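Local coordinates for endoglucanase, glycoside hydrolase family 5 protein (Cytophaga hutchinsonii, PDB 5IHS), which hydrolyses internal beta-1,4-glucosidic bonds of cellulose as a periplasmic endoglucanase, probably by the double-displacement, retaining mechanism of its glycoside hydrolase family, at residues T49-R53 and D273-Y279; L219-P223 and E264-W268. All coordinates share one frame; numbering follows the deposited sequence.

Interaction 1: T49-R53 and D273-Y279; sequences TVQLR and DAHKISY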
ATOM      1  N   THR A  49      15.539   8.738   7.351  1.00  9.76           N
ATOM      2  CA  THR A  49      14.170   8.405   7.730  1.00  9.42           C
ATOM      3  C   THR A  49      13.314   8.581   6.475  1.00  9.34           C
ATOM      4  O   THR A  49      13.330   9.651   5.852  1.00 12.38           O
ATOM      5  CB  THR A  49      13.676   9.276   8.886  1.00 10.44           C
ATOM      6  OG1 THR A  49      14.555   9.113  10.002  1.00 11.02           O
ATOM      7  CG2 THR A  49      12.257   8.866   9.298  1.00 11.31           C
ATOM      8  N   VAL A  50      12.616   7.525   6.065  1.00  8.40           N
ATOM      9  CA  VAL A  50      11.984   7.453   4.755  1.00  8.26           C
ATOM     10  C   VAL A  50      10.474   7.568   4.889  1.00  7.93           C
ATOM     11  O   VAL A  50       9.859   6.910   5.739  1.00  8.99           O
ATOM     12  CB  VAL A  50      12.368   6.142   4.041  1.00  8.88           C
ATOM     13  CG1 VAL A  50      11.684   6.040   2.695  1.00  9.60           C
ATOM     14  CG2 VAL A  50      13.869   6.039   3.865  1.00  9.37           C
ATOM     15  N   GLN A  51       9.880   8.374   4.006  1.00  7.75           N
ATOM     16  CA  GLN A  51       8.433   8.465   3.846  1.00  7.41           C
ATOM     17  C   GLN A  51       8.126   8.353   2.357  1.00  6.79           C
ATOM     18  O   GLN A  51       8.559   9.199   1.568  1.00  8.64           O
ATOM     19  CB  GLN A  51       7.890   9.780   4.399  1.00  8.45           C
ATOM     20  CG  GLN A  51       6.372   9.833   4.381  1.00  8.64           C
ATOM     21  CD  GLN A  51       5.832  11.168   4.806  1.00  9.31           C
ATOM     22  OE1 GLN A  51       6.587  12.103   5.081  1.00 11.56           O
ATOM     23  NE2 GLN A  51       4.520  11.277   4.837  1.00  9.38           N
ATOM     24  N   LEU A  52       7.412   7.300   1.978  1.00  6.58           N
ATOM     25  CA  LEU A  52       7.023   7.042   0.603  1.00  6.46           C
ATOM     26  C   LEU A  52       5.609   7.569   0.372  1.00  6.19           C
ATOM     27  O   LEU A  52       4.788   7.612   1.290  1.00  6.73           O
ATOM     28  CB  LEU A  52       7.057   5.537   0.317  1.00  6.92           C
ATOM     29  CG  LEU A  52       8.416   4.874   0.556  1.00  7.67           C
ATOM     30  CD1 LEU A  52       8.329   3.375   0.312  1.00  8.54           C
ATOM     31  CD2 LEU A  52       9.532   5.490  -0.294  1.00  8.41           C
ATOM     32  N   ARG A  53       5.320   7.965  -0.865  1.00  6.03           N
ATOM     33  CA  ARG A  53       3.967   8.361  -1.235  1.00  6.01           C
ATOM     34  C   ARG A  53       3.721   7.911  -2.660  1.00  5.64           C
ATOM     35  O   ARG A  53       4.599   8.050  -3.521  1.00  6.77           O
ATOM     36  CB  ARG A  53       3.751   9.876  -1.189  1.00  6.96           C
ATOM     37  CG  ARG A  53       4.141  10.588   0.084  1.00  7.97           C
ATOM     38  CD  ARG A  53       4.022  12.098  -0.155  1.00  8.90           C
ATOM     39  NE  ARG A  53       4.339  12.856   1.042  1.00  9.41           N
ATOM     40  CZ  ARG A  53       5.564  13.170   1.421  1.00  9.62           C
ATOM     41  NH1 ARG A  53       6.612  12.857   0.665  1.00 10.17           N
ATOM     42  NH2 ARG A  53       5.737  13.841   2.551  1.00 11.04           N
ATOM     43  N   ASP A 273       2.413  13.485   7.442  1.00  8.01           N
ATOM     44  CA  ASP A 273       3.727  14.090   7.257  1.00  8.53           C
ATOM     45  C   ASP A 273       4.400  14.365   8.598  1.00  8.80           C
ATOM     46  O   ASP A 273       5.619  14.204   8.727  1.00  9.83           O
ATOM     47  CB  ASP A 273       3.598  15.377   6.447  1.00  9.28           C
ATOM     48  CG  ASP A 273       3.322  15.130   4.968  1.00  9.91           C
ATOM     49  OD1 ASP A 273       3.512  13.996   4.463  1.00 10.33           O
ATOM     50  OD2 ASP A 273       2.939  16.122   4.301  1.00 12.19           O
ATOM     51  N   ALA A 274       3.627  14.791   9.601  1.00  9.31           N
ATOM     52  CA  ALA A 274       4.210  15.071  10.910  1.00 10.66           C
ATOM     53  C   ALA A 274       4.870  13.835  11.504  1.00 10.16           C
ATOM     54  O   ALA A 274       5.851  13.955  12.250  1.00 12.39           O
ATOM     55  CB  ALA A 274       3.134  15.597  11.861  1.00 11.66           C
ATOM     56  N   HIS A 275       4.345  12.651  11.190  1.00  8.56           N
ATOM     57  CA  HIS A 275       4.820  11.378  11.721  1.00  8.31           C
ATOM     58  C   HIS A 275       5.595  10.562  10.697  1.00  8.00           C
ATOM     59  O   HIS A 275       5.953   9.417  10.971  1.00  8.55           O
ATOM     60  CB  HIS A 275       3.643  10.583  12.285  1.00  8.95           C
ATOM     61  CG  HIS A 275       3.017  11.258  13.453  1.00  9.97           C
ATOM     62  ND1 HIS A 275       3.559  11.177  14.720  1.00 10.83           N
ATOM     63  CD2 HIS A 275       1.974  12.115  13.538  1.00 12.18           C
ATOM     64  CE1 HIS A 275       2.833  11.907  15.547  1.00 11.94           C
ATOM     65  NE2 HIS A 275       1.867  12.486  14.857  1.00 12.79           N
ATOM     66  N   LYS A 276       5.866  11.136   9.528  1.00  7.81           N
ATOM     67  CA  LYS A 276       6.614  10.463   8.470  1.00  8.26           C
ATOM     68  C   LYS A 276       6.004   9.101   8.121  1.00  7.86           C
ATOM     69  O   LYS A 276       6.718   8.115   7.902  1.00  8.87           O
ATOM     70  CB  LYS A 276       8.100  10.352   8.829  1.00  9.51           C
ATOM     71  CG  LYS A 276       8.725  11.707   9.119  1.00 12.54           C
ATOM     72  CD  LYS A 276      10.157  11.587   9.571  1.00 16.21           C
ATOM     73  CE  LYS A 276      10.797  12.946   9.867  1.00 19.92           C
ATOM     74  NZ  LYS A 276       9.894  13.975  10.435  1.00 21.88           N
ATOM     75  N   ILE A 277       4.677   9.068   8.012  1.00  7.12           N
ATOM     76  CA  ILE A 277       3.935   7.856   7.663  1.00  6.85           C
ATOM     77  C   ILE A 277       3.715   7.823   6.154  1.00  6.48           C
ATOM     78  O   ILE A 277       3.191   8.776   5.564  1.00  7.27           O
ATOM     79  CB  ILE A 277       2.594   7.792   8.419  1.00  7.29           C
ATOM     80  CG1 ILE A 277       2.848   7.730   9.928  1.00  8.71           C
ATOM     81  CG2 ILE A 277       1.781   6.589   7.948  1.00  7.40           C
ATOM     82  CD1 ILE A 277       1.583   7.865  10.787  1.00  9.16           C
ATOM     83  N   SER A 278       4.116   6.718   5.526  1.00  6.15           N
ATOM     84  CA  SER A 278       3.958   6.558   4.090  1.00  6.09           C
ATOM     85  C   SER A 278       2.487   6.352   3.728  1.00  6.11           C
ATOM     86  O   SER A 278       1.700   5.811   4.516  1.00  6.27           O
ATOM     87  CB  SER A 278       4.763   5.345   3.628  1.00  6.40           C
ATOM     88  OG  SER A 278       6.168   5.531   3.774  1.00  7.06           O
ATOM     89  N   TYR A 279       2.128   6.755   2.503  1.00  6.12           N
ATOM     90  CA  TYR A 279       0.729   6.695   2.095  1.00  5.94           C
ATOM     91  C   TYR A 279       0.538   6.447   0.600  1.00  6.13           C
ATOM     92  O   TYR A 279       1.293   6.951  -0.231  1.00  7.13           O
ATOM     93  CB  TYR A 279      -0.040   7.936   2.567  1.00  6.62           C
ATOM     94  CG  TYR A 279       0.435   9.331   2.191  1.00  6.84           C
ATOM     95  CD1 TYR A 279       0.151   9.882   0.943  1.00  7.28           C
ATOM     96  CD2 TYR A 279       1.050  10.150   3.129  1.00  8.05           C
ATOM     97  CE1 TYR A 279       0.478  11.182   0.633  1.00  7.86           C
ATOM     98  CE2 TYR A 279       1.378  11.471   2.826  1.00  8.26           C
ATOM     99  CZ  TYR A 279       1.077  11.983   1.581  1.00  8.17           C
ATOM    100  OH  TYR A 279       1.406  13.305   1.314  1.00  8.83           O
TER
HETATM  101  O   HOH W   1       7.255   5.962   6.220  1.00  8.52           O
HETATM  102  O   HOH W   2       9.330   6.904   8.670  1.00  8.63           O
HETATM  103  O   HOH W   3       7.199  14.504   6.175  1.00 30.17           O
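Asp-273 OD1 takes two donors from the facing residues 49-53: Gln-51 NE2 at 2.9 Å, on its anti lone pair, and Arg-53 NH2 at 2.9 Å, from above the carboxylate plane in a salt bridge. The two planes of that ion pair stand 77° apart, and the other carboxylate oxygen pairs with Lys-323, so the carboxylate probably has its charge balanced by two cations. Gln-51 reaches the aspartate because its chain is fully extended, CG lying anti to the backbone N (chi1 -174°); its NE2 also donates to Ile-277 O at 2.9 Å, from above the carbonyl plane, and the two bonds fix the rotation of the amide. Arg-53 lays CG over one face of the Tyr-279 ring, 3.8 Å from the centroid, then passes the phenol so that NE gives a bent bond to Tyr-279 OH, which lies in the guanidinium plane and also bonds Asp-319. Ser-278 OG receives Leu-52 N at 2.8 Å, and Tyr-279 N in turn bonds Leu-52 O. Water 1 ties this serine hydroxyl to Val-50 O and Lys-276 O. Lys-276, at positive phi, is the C-prime residue of the Schellman motif ending helix 262-274. Next, Arg-53 and Tyr-279 form a parallel bridge between strands 53-57 and 279-284, the first-to-eighth strand closure of a TIM barrel.

Interaction 2: L219-P223 and E264-W268; sequences LHFYP and ETALW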
ATOM      1  N   LEU A 219      -2.842   1.079   8.414  1.00  6.16           N
ATOM      2  CA  LEU A 219      -3.928   2.003   8.700  1.00  6.34           C
ATOM      3  C   LEU A 219      -4.566   2.416   7.377  1.00  5.98           C
ATOM      4  O   LEU A 219      -3.864   2.876   6.470  1.00  6.17           O
ATOM      5  CB  LEU A 219      -3.399   3.250   9.412  1.00  6.99           C
ATOM      6  CG  LEU A 219      -4.430   4.330   9.728  1.00  8.08           C
ATOM      7  CD1 LEU A 219      -5.425   3.828  10.746  1.00  9.43           C
ATOM      8  CD2 LEU A 219      -3.738   5.590  10.215  1.00  9.13           C
ATOM      9  N   HIS A 220      -5.885   2.242   7.254  1.00  5.64           N
ATOM     10  CA  HIS A 220      -6.642   2.710   6.096  1.00  5.90           C
ATOM     11  C   HIS A 220      -7.675   3.731   6.539  1.00  6.36           C
ATOM     12  O   HIS A 220      -8.409   3.493   7.504  1.00  7.42           O
ATOM     13  CB  HIS A 220      -7.384   1.567   5.415  1.00  6.22           C
ATOM     14  CG  HIS A 220      -6.485   0.656   4.651  1.00  5.94           C
ATOM     15  ND1 HIS A 220      -6.950  -0.423   3.935  1.00  6.33           N
ATOM     16  CD2 HIS A 220      -5.142   0.675   4.476  1.00  5.95           C
ATOM     17  CE1 HIS A 220      -5.931  -1.031   3.349  1.00  6.93           C
ATOM     18  NE2 HIS A 220      -4.829  -0.376   3.660  1.00  6.63           N
ATOM     19  N   PHE A 221      -7.771   4.850   5.819  1.00  6.23           N
ATOM     20  CA  PHE A 221      -8.754   5.873   6.146  1.00  6.56           C
ATOM     21  C   PHE A 221      -9.395   6.415   4.878  1.00  6.74           C
ATOM     22  O   PHE A 221      -8.776   6.467   3.809  1.00  6.82           O
ATOM     23  CB  PHE A 221      -8.145   7.017   6.984  1.00  7.43           C
ATOM     24  CG  PHE A 221      -7.207   7.905   6.222  1.00  7.71           C
ATOM     25  CD1 PHE A 221      -7.681   8.993   5.499  1.00  7.91           C
ATOM     26  CD2 PHE A 221      -5.844   7.652   6.202  1.00  8.58           C
ATOM     27  CE1 PHE A 221      -6.821   9.800   4.766  1.00  9.40           C
ATOM     28  CE2 PHE A 221      -4.985   8.468   5.477  1.00  9.35           C
ATOM     29  CZ  PHE A 221      -5.476   9.529   4.758  1.00  9.83           C
ATOM     30  N   TYR A 222     -10.636   6.868   5.053  1.00  7.04           N
ATOM     31  CA  TYR A 222     -11.438   7.485   4.000  1.00  7.45           C
ATOM     32  C   TYR A 222     -12.017   8.734   4.649  1.00  7.93           C
ATOM     33  O   TYR A 222     -12.902   8.609   5.518  1.00  8.46           O
ATOM     34  CB  TYR A 222     -12.512   6.536   3.454  1.00  8.86           C
ATOM     35  CG  TYR A 222     -11.913   5.569   2.416  1.00 10.90           C
ATOM     36  CD1 TYR A 222     -11.167   4.464   2.790  1.00 11.87           C
ATOM     37  CD2 TYR A 222     -12.058   5.819   1.044  1.00 11.66           C
ATOM     38  CE1 TYR A 222     -10.566   3.639   1.834  1.00 10.93           C
ATOM     39  CE2 TYR A 222     -11.471   4.998   0.094  1.00 12.35           C
ATOM     40  CZ  TYR A 222     -10.732   3.910   0.491  1.00 12.61           C
ATOM     41  OH  TYR A 222     -10.174   3.121  -0.488  1.00 14.47           O
ATOM     42  N   PRO A 223     -11.525   9.931   4.303  1.00  7.91           N
ATOM     43  CA  PRO A 223     -11.773  11.136   5.125  1.00  8.51           C
ATOM     44  C   PRO A 223     -13.198  11.657   5.102  1.00  8.78           C
ATOM     45  O   PRO A 223     -13.538  12.501   5.943  1.00 10.07           O
ATOM     46  CB  PRO A 223     -10.810  12.167   4.521  1.00  9.33           C
ATOM     47  CG  PRO A 223     -10.641  11.706   3.110  1.00 10.16           C
ATOM     48  CD  PRO A 223     -10.638  10.212   3.168  1.00  8.61           C
ATOM     49  N   GLU A 264     -10.589  17.742   4.639  1.00  8.91           N
ATOM     50  CA  GLU A 264     -10.264  16.701   5.609  1.00  8.65           C
ATOM     51  C   GLU A 264      -9.081  15.863   5.138  1.00  8.31           C
ATOM     52  O   GLU A 264      -8.251  15.449   5.955  1.00  8.23           O
ATOM     53  CB  GLU A 264     -11.481  15.825   5.919  1.00  9.31           C
ATOM     54  CG  GLU A 264     -11.231  14.832   7.057  1.00 10.14           C
ATOM     55  CD  GLU A 264     -11.126  15.482   8.431  1.00 11.68           C
ATOM     56  OE1 GLU A 264     -11.787  16.523   8.653  1.00 12.61           O
ATOM     57  OE2 GLU A 264     -10.382  14.943   9.279  1.00 13.19           O
ATOM     58  N   THR A 265      -8.977  15.617   3.825  1.00  7.70           N
ATOM     59  CA  THR A 265      -7.802  14.918   3.310  1.00  7.57           C
ATOM     60  C   THR A 265      -6.529  15.670   3.688  1.00  7.45           C
ATOM     61  O   THR A 265      -5.537  15.059   4.105  1.00  7.67           O
ATOM     62  CB  THR A 265      -7.899  14.719   1.791  1.00  7.98           C
ATOM     63  OG1 THR A 265      -9.076  13.982   1.439  1.00  7.89           O
ATOM     64  CG2 THR A 265      -6.710  13.941   1.261  1.00  8.52           C
ATOM     65  N   ALA A 266      -6.552  17.003   3.581  1.00  7.61           N
ATOM     66  CA  ALA A 266      -5.383  17.803   3.938  1.00  8.13           C
ATOM     67  C   ALA A 266      -5.039  17.685   5.422  1.00  7.77           C
ATOM     68  O   ALA A 266      -3.861  17.709   5.783  1.00  8.57           O
ATOM     69  CB  ALA A 266      -5.606  19.265   3.551  1.00  8.74           C
ATOM     70  N   LEU A 267      -6.046  17.575   6.301  1.00  8.30           N
ATOM     71  CA  LEU A 267      -5.754  17.348   7.717  1.00  8.97           C
ATOM     72  C   LEU A 267      -5.058  16.011   7.918  1.00  8.58           C
ATOM     73  O   LEU A 267      -4.156  15.894   8.760  1.00  9.30           O
ATOM     74  CB  LEU A 267      -7.023  17.411   8.567  1.00  9.59           C
ATOM     75  CG  LEU A 267      -7.708  18.776   8.655  1.00 10.75           C
ATOM     76  CD1 LEU A 267      -8.895  18.675   9.582  1.00 11.73           C
ATOM     77  CD2 LEU A 267      -6.757  19.873   9.116  1.00 11.59           C
ATOM     78  N   TRP A 268      -5.454  14.996   7.150  1.00  7.29           N
ATOM     79  CA  TRP A 268      -4.748  13.728   7.203  1.00  7.23           C
ATOM     80  C   TRP A 268      -3.320  13.860   6.686  1.00  7.40           C
ATOM     81  O   TRP A 268      -2.394  13.325   7.300  1.00  7.66           O
ATOM     82  CB  TRP A 268      -5.514  12.661   6.433  1.00  7.28           C
ATOM     83  CG  TRP A 268      -6.594  12.008   7.229  1.00  7.15           C
ATOM     84  CD1 TRP A 268      -7.931  12.270   7.196  1.00  7.89           C
ATOM     85  CD2 TRP A 268      -6.412  10.951   8.173  1.00  7.26           C
ATOM     86  NE1 TRP A 268      -8.596  11.429   8.067  1.00  8.07           N
ATOM     87  CE2 TRP A 268      -7.684  10.608   8.677  1.00  8.16           C
ATOM     88  CE3 TRP A 268      -5.295  10.250   8.627  1.00  7.37           C
ATOM     89  CZ2 TRP A 268      -7.863   9.588   9.614  1.00  8.55           C
ATOM     90  CZ3 TRP A 268      -5.471   9.242   9.554  1.00  8.35           C
ATOM     91  CH2 TRP A 268      -6.744   8.921  10.038  1.00  9.03           C
TER
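Phe-221 and Trp-268 lie face against face in an offset stack, the phenyl ring and the five-membered ring of the indole having centroids 3.8 Å apart and planes only 6° from parallel. The two side chains run past each other in opposite directions, one leaving the strand and the other the helix, so Phe-221 CE1 lies against Trp-268 CG at 3.3 Å while the base of the phenylalanine serves the far end of the indole: its CB sits over the six-membered ring, 3.9 Å from the centroid. Phe-221 CG is held between the backbone N and the carbonyl carbon (chi1 71°), a torsion that lays the ring flat along one face of the indole. In this (beta/alpha)8 barrel, Leu-219 and Phe-221 of strand 215-221 face the helical layer, meeting helix 262-274, which follows the next strand, 244-249; Leu-230 of helix 228-239 touches both aromatic side chains. Leu-219, two residues back on the strand, brings CD2 obliquely to Trp-268 CZ3 at 4.1 Å. Beyond the strand, Pro-223 CB approaches Trp-268 CD1 at 3.9 Å, again obliquely, and packs against Glu-264 CG at 3.7 Å. The proline's CG meets Thr-265 OG1 at 3.2 Å, a hydroxyl that bonds back to Ser-261 O within the chain. With an alanine in place of Trp-268, the Phe-221 face would probably lose its stacking partner and His-226 O the indole N-H that it accepts, leaving a gap between strand and helix. Arg-231 makes a cation-pi contact with the same indole and a salt bridge to Glu-264, whose chain bends at chi2 (71°) beyond the methylene that touches Pro-223.

Overall arrangement
Both contacts are largely buried and both draw on helix 262-274, yet from different portions of it: interaction 2 uses residues near its start, interaction 1 its C-terminal end and the turn into strand 279-284. Their centres lie 14 Å apart, and about 5 Å separates their nearest atoms, so the two do not meet directly. The chemistry follows the position. Interaction 1, where the first and last barrel strands begin, is polar, rich in hydrogen bonds, charge and bridging water, with exposed Thr-49 and Lys-276 at its margin. Interaction 2, at the C-terminal end of strand 215-221 and the loop after it, has no hydrogen bond between its segments and relies on aromatic and aliphatic packing of strand against helix.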